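Local coordinates for protein ornithine carbamoyltransferase, mitochondrial (Coccidioides immitis, PDB 3SDS) that catalyses the transfer of the carbamoyl group from carbamoyl phosphate to L-ornithine, giving L-citrulline and phosphate on the route to L-arginine, at residues Leu27-Leu32 / Ala205-Lys210; Gly212-Val217 / Pro243-Gln248. One frame throughout, in Å; residues are numbered along the deposited sequence.

Contact 1: residues Leu27-Leu32 / Ala205-Lys210; sequences LSIADL and AIAATK
Ile-206 of helix 199-210 faces the short 3-10 turn 29-31 and meets it mainly through its CG2 methyl, which lies 4.1 Å from CB of Ile-29 and 4.0 Å from the backbone N of Ala-30. The two isoleucine side chains pass antiparallel to each other. The other branch of Ile-206 carries CD1 out to CB of Ala-30 and to OG of Ser-28, an oxygen that accepts the N-H of Ala-30 in an ST turn and also bonds to Asp-203, one helical turn upstream of Ala-207. The backbones draw nearest at Ala-207, opposite Ile-29: the CG2 methyl of Ile-29, anti to its backbone N, sits 4.2 Å from the Ala-207 CB, and the Ile-29 side chain also packs on Pro-156 and Ala-159 of helix 156-169. Lys-210 supplies the polar part. Its chain is extended as far as CE and bends at the end (chi4 -81°), so that NZ donates to Leu-32 O at 2.7 Å, almost in line with the carbonyl (C=O...N 170°). A water accepts from NZ and donates to Ala-30 O, so NZ of the buried Lys-210 serves two carbonyls of segment 27-32, one directly and one through water. CE lies 3.5 Å from Ile-29 O as the lysine passes the isoleucine. The arrangement is an interdomain contact of the carbamoyltransferase fold, joining the loop before helix 34-51 in the carbamoyl-phosphate domain to a helix of the ornithine domain.

Contact 2: residues Gly212-Val217 / Pro243-Gln248; sequences GVNVAV and PGNLTQ
Val-215, Ala-216 and Val-217 pair in parallel with Leu-246, Thr-247 and Gln-248, the short strand axes running 4.7 Å apart at 12°. Three backbone hydrogen bonds join them. Val-215 N donates to Asn-245 O at 3.0 Å, Val-215 O accepts from Thr-247 N, and Val-217 N donates to Thr-247 O at 2.7 Å. The N-H and C=O of Val-215 thus grip the residues before and after Leu-246, as parallel pairing requires.

One side chain adds a bond just ahead of strand 246-248. Asn-214 turns its CG beside its own backbone N (chi1 -60°), and OD1 takes the N-H of Asn-245 at 3.0 Å, in the carbonyl plane and on a lone pair. The Asn-245 side chain lies beside it in the same sense, the amide planes 10° apart. A little earlier, Gly-244 CA makes a CA-H...O contact of 3.3 Å with Val-213 O.

Apolar contacts divide between the two faces of the sheet. On one, Leu-246 brings CD1 to 4.3 Å from both CB of Val-215 and CG2 of Val-217. On the other, CB of Ala-216 lies 3.9 Å from CB and CG2 of Thr-247.

These strands open and close a beta-alpha-beta unit through helix 227-237, whose Ile-233 packs on Leu-246. Helix 199-210 covers the valines from the same face, with Ala-208 on Val-215 and Leu-201 on Val-217. Strand 214-218 also bonds to strand 190-194 on its other edge, whereas 246-249 is outermost in this chain's five-stranded parallel sheet.

How the contacts relate
Helix 199-210 connects the two contacts, whose centres lie 13 Å apart: residues 205-210 meet the other domain in contact 1, and the chain then turns directly into strand 214-218 of contact 2. A Schellman motif with Gly-212 at its C-prime position ends the helix, and Ala-208 O probably accepts from Val-213 N at 2.8 Å. Thr-209 O probably bonds Gly-244 N as well, at 3.1 Å, tying the helix end to both segments of contact 2. Contact 1 lies near the probable carbamoyl-phosphate site, its Ile-29 side chain being about 8 Å from those of His-155 and Gln-158. In contact 2, the Val-217 side chain is about 11 Å from that of Asp-265, which probably binds ornithine.

Contact 1: residues Leu27-Leu32 / Ala205-Lys210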
loop_
_atom_site.group_PDB
_atom_site.type_symbol
_atom_site.label_atom_id
_atom_site.label_comp_id
_atom_site.label_asym_id
_atom_site.label_seq_id
_atom_site.Cartn_x
_atom_site.Cartn_y
_atom_site.Cartn_z
ATOM N N LEU A 27 21.555 12.733 4.471
ATOM C CA LEU A 27 22.176 11.403 4.715
ATOM C C LEU A 27 22.636 11.169 6.169
ATOM O O LEU A 27 22.732 10.008 6.618
ATOM C CB LEU A 27 23.345 11.141 3.744
ATOM C CG LEU A 27 23.129 11.319 2.224
ATOM C CD1 LEU A 27 24.324 10.796 1.459
ATOM C CD2 LEU A 27 21.845 10.630 1.718
ATOM N N SER A 28 22.895 12.277 6.883
ATOM C CA SER A 28 23.490 12.289 8.230
ATOM C C SER A 28 23.360 13.680 8.844
ATOM O O SER A 28 23.344 14.674 8.119
ATOM C CB SER A 28 24.989 11.933 8.150
ATOM O OG SER A 28 25.654 12.178 9.386
ATOM N N ILE A 29 23.327 13.758 10.173
ATOM C CA ILE A 29 23.401 15.045 10.871
ATOM C C ILE A 29 24.672 15.831 10.504
ATOM O O ILE A 29 24.724 17.064 10.634
ATOM C CB ILE A 29 23.356 14.878 12.404
ATOM C CG1 ILE A 29 22.222 13.947 12.851
ATOM C CG2 ILE A 29 23.246 16.229 13.090
ATOM C CD1 ILE A 29 20.815 14.363 12.398
ATOM N N ALA A 30 25.700 15.123 10.044
ATOM C CA ALA A 30 26.918 15.773 9.574
ATOM C C ALA A 30 26.674 16.814 8.454
ATOM O O ALA A 30 27.515 17.695 8.237
ATOM C CB ALA A 30 27.925 14.739 9.136
ATOM N N ASP A 31 25.534 16.720 7.758
ATOM C CA ASP A 31 25.201 17.663 6.677
ATOM C C ASP A 31 24.498 18.932 7.178
ATOM O O ASP A 31 24.162 19.799 6.374
ATOM C CB ASP A 31 24.277 17.023 5.630
ATOM C CG ASP A 31 24.784 15.688 5.086
ATOM O OD1 ASP A 31 23.905 14.815 4.891
ATOM O OD2 ASP A 31 26.009 15.502 4.832
ATOM N N LEU A 32 24.245 19.039 8.482
ATOM C CA LEU A 32 23.445 20.159 8.996
ATOM C C LEU A 32 24.283 21.075 9.845
ATOM O O LEU A 32 25.091 20.606 10.642
ATOM C CB LEU A 32 22.259 19.672 9.836
ATOM C CG LEU A 32 21.217 18.787 9.160
ATOM C CD1 LEU A 32 20.110 18.261 10.122
ATOM C CD2 LEU A 32 20.612 19.582 8.059
ATOM N N ALA A 205 25.573 11.395 18.801
ATOM C CA ALA A 205 26.860 12.026 19.155
ATOM C C ALA A 205 27.150 13.310 18.362
ATOM O O ALA A 205 27.513 14.324 18.961
ATOM C CB ALA A 205 28.027 11.031 19.003
ATOM N N ILE A 206 27.002 13.253 17.035
ATOM C CA ILE A 206 27.246 14.416 16.155
ATOM C C ILE A 206 26.286 15.589 16.479
ATOM O O ILE A 206 26.680 16.758 16.465
ATOM C CB ILE A 206 27.161 14.017 14.623
ATOM C CG1 ILE A 206 28.267 13.021 14.247
ATOM C CG2 ILE A 206 27.225 15.246 13.709
ATOM C CD1 ILE A 206 28.143 12.433 12.841
ATOM N N ALA A 207 25.027 15.254 16.773
ATOM C CA ALA A 207 24.023 16.236 17.169
ATOM C C ALA A 207 24.373 16.869 18.518
ATOM O O ALA A 207 24.520 18.094 18.617
ATOM C CB ALA A 207 22.647 15.595 17.206
ATOM N N ALA A 208 24.532 16.036 19.545
ATOM C CA ALA A 208 24.932 16.517 20.871
ATOM C C ALA A 208 26.140 17.485 20.862
ATOM O O ALA A 208 26.156 18.486 21.602
ATOM C CB ALA A 208 25.196 15.336 21.791
ATOM N N THR A 209 27.145 17.181 20.037
ATOM C CA THR A 209 28.311 18.044 19.888
ATOM C C THR A 209 27.903 19.434 19.403
ATOM O O THR A 209 28.294 20.432 19.993
ATOM C CB THR A 209 29.342 17.442 18.929
ATOM O OG1 THR A 209 29.848 16.223 19.476
ATOM C CG2 THR A 209 30.488 18.374 18.737
ATOM N N LYS A 210 27.104 19.496 18.341
ATOM C CA LYS A 210 26.598 20.782 17.826
ATOM C C LYS A 210 25.765 21.577 18.849
ATOM O O LYS A 210 25.729 22.817 18.808
ATOM C CB LYS A 210 25.782 20.568 16.548
ATOM C CG LYS A 210 26.556 19.965 15.364
ATOM C CD LYS A 210 25.632 19.743 14.163
ATOM C CE LYS A 210 26.333 18.983 13.039
ATOM N NZ LYS A 210 27.204 19.851 12.187
HETATM O O HOH W 1 29.412 18.486 10.531
#

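Contact 2: residues Gly212-Val217 / Pro243-Gln248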
loop_
_atom_site.group_PDB
_atom_site.type_symbol
_atom_site.label_atom_id
_atom_site.label_comp_id
_atom_site.label_asym_id
_atom_site.label_seq_id
_atom_site.Cartn_x
_atom_site.Cartn_y
_atom_site.Cartn_z
ATOM N N GLY A 212 26.183 21.556 22.197
ATOM C CA GLY A 212 26.905 21.791 23.449
ATOM C C GLY A 212 26.552 20.810 24.550
ATOM O O GLY A 212 26.667 21.135 25.729
ATOM N N VAL A 213 26.135 19.606 24.162
ATOM C CA VAL A 213 25.791 18.538 25.123
ATOM C C VAL A 213 26.906 17.479 25.254
ATOM O O VAL A 213 27.381 16.955 24.240
ATOM C CB VAL A 213 24.467 17.843 24.728
ATOM C CG1 VAL A 213 24.001 16.886 25.821
ATOM C CG2 VAL A 213 23.401 18.880 24.437
ATOM N N ASN A 214 27.305 17.166 26.491
ATOM C CA ASN A 214 28.358 16.153 26.763
ATOM C C ASN A 214 27.891 14.695 26.649
ATOM O O ASN A 214 26.832 14.340 27.160
ATOM C CB ASN A 214 29.007 16.394 28.128
ATOM C CG ASN A 214 29.669 17.780 28.237
ATOM O OD1 ASN A 214 30.349 18.239 27.305
ATOM N ND2 ASN A 214 29.475 18.446 29.381
ATOM N N VAL A 215 28.672 13.863 25.964
ATOM C CA VAL A 215 28.313 12.460 25.738
ATOM C C VAL A 215 29.421 11.571 26.253
ATOM O O VAL A 215 30.602 11.871 26.005
ATOM C CB VAL A 215 28.138 12.142 24.232
ATOM C CG1 VAL A 215 27.828 10.649 24.026
ATOM C CG2 VAL A 215 27.049 12.987 23.615
ATOM N N ALA A 216 29.064 10.479 26.941
ATOM C CA ALA A 216 30.061 9.488 27.421
ATOM C C ALA A 216 29.664 8.074 27.017
ATOM O O ALA A 216 28.514 7.688 27.181
ATOM C CB ALA A 216 30.238 9.585 28.915
ATOM N N VAL A 217 30.601 7.301 26.478
ATOM C CA VAL A 217 30.238 6.034 25.823
ATOM C C VAL A 217 30.927 4.802 26.410
ATOM O O VAL A 217 32.157 4.656 26.320
ATOM C CB VAL A 217 30.506 6.087 24.280
ATOM C CG1 VAL A 217 30.183 4.742 23.618
ATOM C CG2 VAL A 217 29.701 7.203 23.610
ATOM N N PRO A 243 31.315 23.539 22.285
ATOM C CA PRO A 243 30.903 22.212 21.768
ATOM C C PRO A 243 30.777 21.110 22.829
ATOM O O PRO A 243 31.416 21.172 23.868
ATOM C CB PRO A 243 32.022 21.864 20.772
ATOM C CG PRO A 243 33.218 22.657 21.228
ATOM C CD PRO A 243 32.665 23.926 21.818
ATOM N N GLY A 244 29.968 20.100 22.555
ATOM C CA GLY A 244 29.866 18.941 23.447
ATOM C C GLY A 244 31.084 18.017 23.442
ATOM O O GLY A 244 31.629 17.684 22.374
ATOM N N ASN A 245 31.496 17.572 24.631
ATOM C CA ASN A 245 32.716 16.770 24.775
ATOM C C ASN A 245 32.497 15.261 24.698
ATOM O O ASN A 245 31.469 14.771 25.156
ATOM C CB ASN A 245 33.388 17.125 26.091
ATOM C CG ASN A 245 33.826 18.578 26.137
ATOM O OD1 ASN A 245 34.483 19.063 25.211
ATOM N ND2 ASN A 245 33.464 19.280 27.214
ATOM N N LEU A 246 33.457 14.531 24.122
ATOM C CA LEU A 246 33.380 13.060 24.032
ATOM C C LEU A 246 34.263 12.272 25.017
ATOM O O LEU A 246 35.463 12.543 25.162
ATOM C CB LEU A 246 33.673 12.583 22.617
ATOM C CG LEU A 246 33.381 11.104 22.373
ATOM C CD1 LEU A 246 31.899 10.796 22.614
ATOM C CD2 LEU A 246 33.798 10.686 20.977
ATOM N N THR A 247 33.649 11.279 25.662
ATOM C CA THR A 247 34.330 10.392 26.610
ATOM C C THR A 247 34.138 8.924 26.209
ATOM O O THR A 247 33.007 8.493 25.932
ATOM C CB THR A 247 33.837 10.668 28.051
ATOM O OG1 THR A 247 34.448 11.876 28.513
ATOM C CG2 THR A 247 34.178 9.523 29.033
ATOM N N GLN A 248 35.247 8.178 26.171
ATOM C CA GLN A 248 35.261 6.767 25.777
ATOM C C GLN A 248 35.726 5.849 26.916
ATOM O O GLN A 248 36.832 6.024 27.442
ATOM C CB GLN A 248 36.179 6.578 24.579
ATOM C CG GLN A 248 35.820 7.404 23.364
ATOM C CD GLN A 248 36.159 6.682 22.072
ATOM O OE1 GLN A 248 35.510 5.696 21.708
ATOM N NE2 GLN A 248 37.175 7.162 21.374
#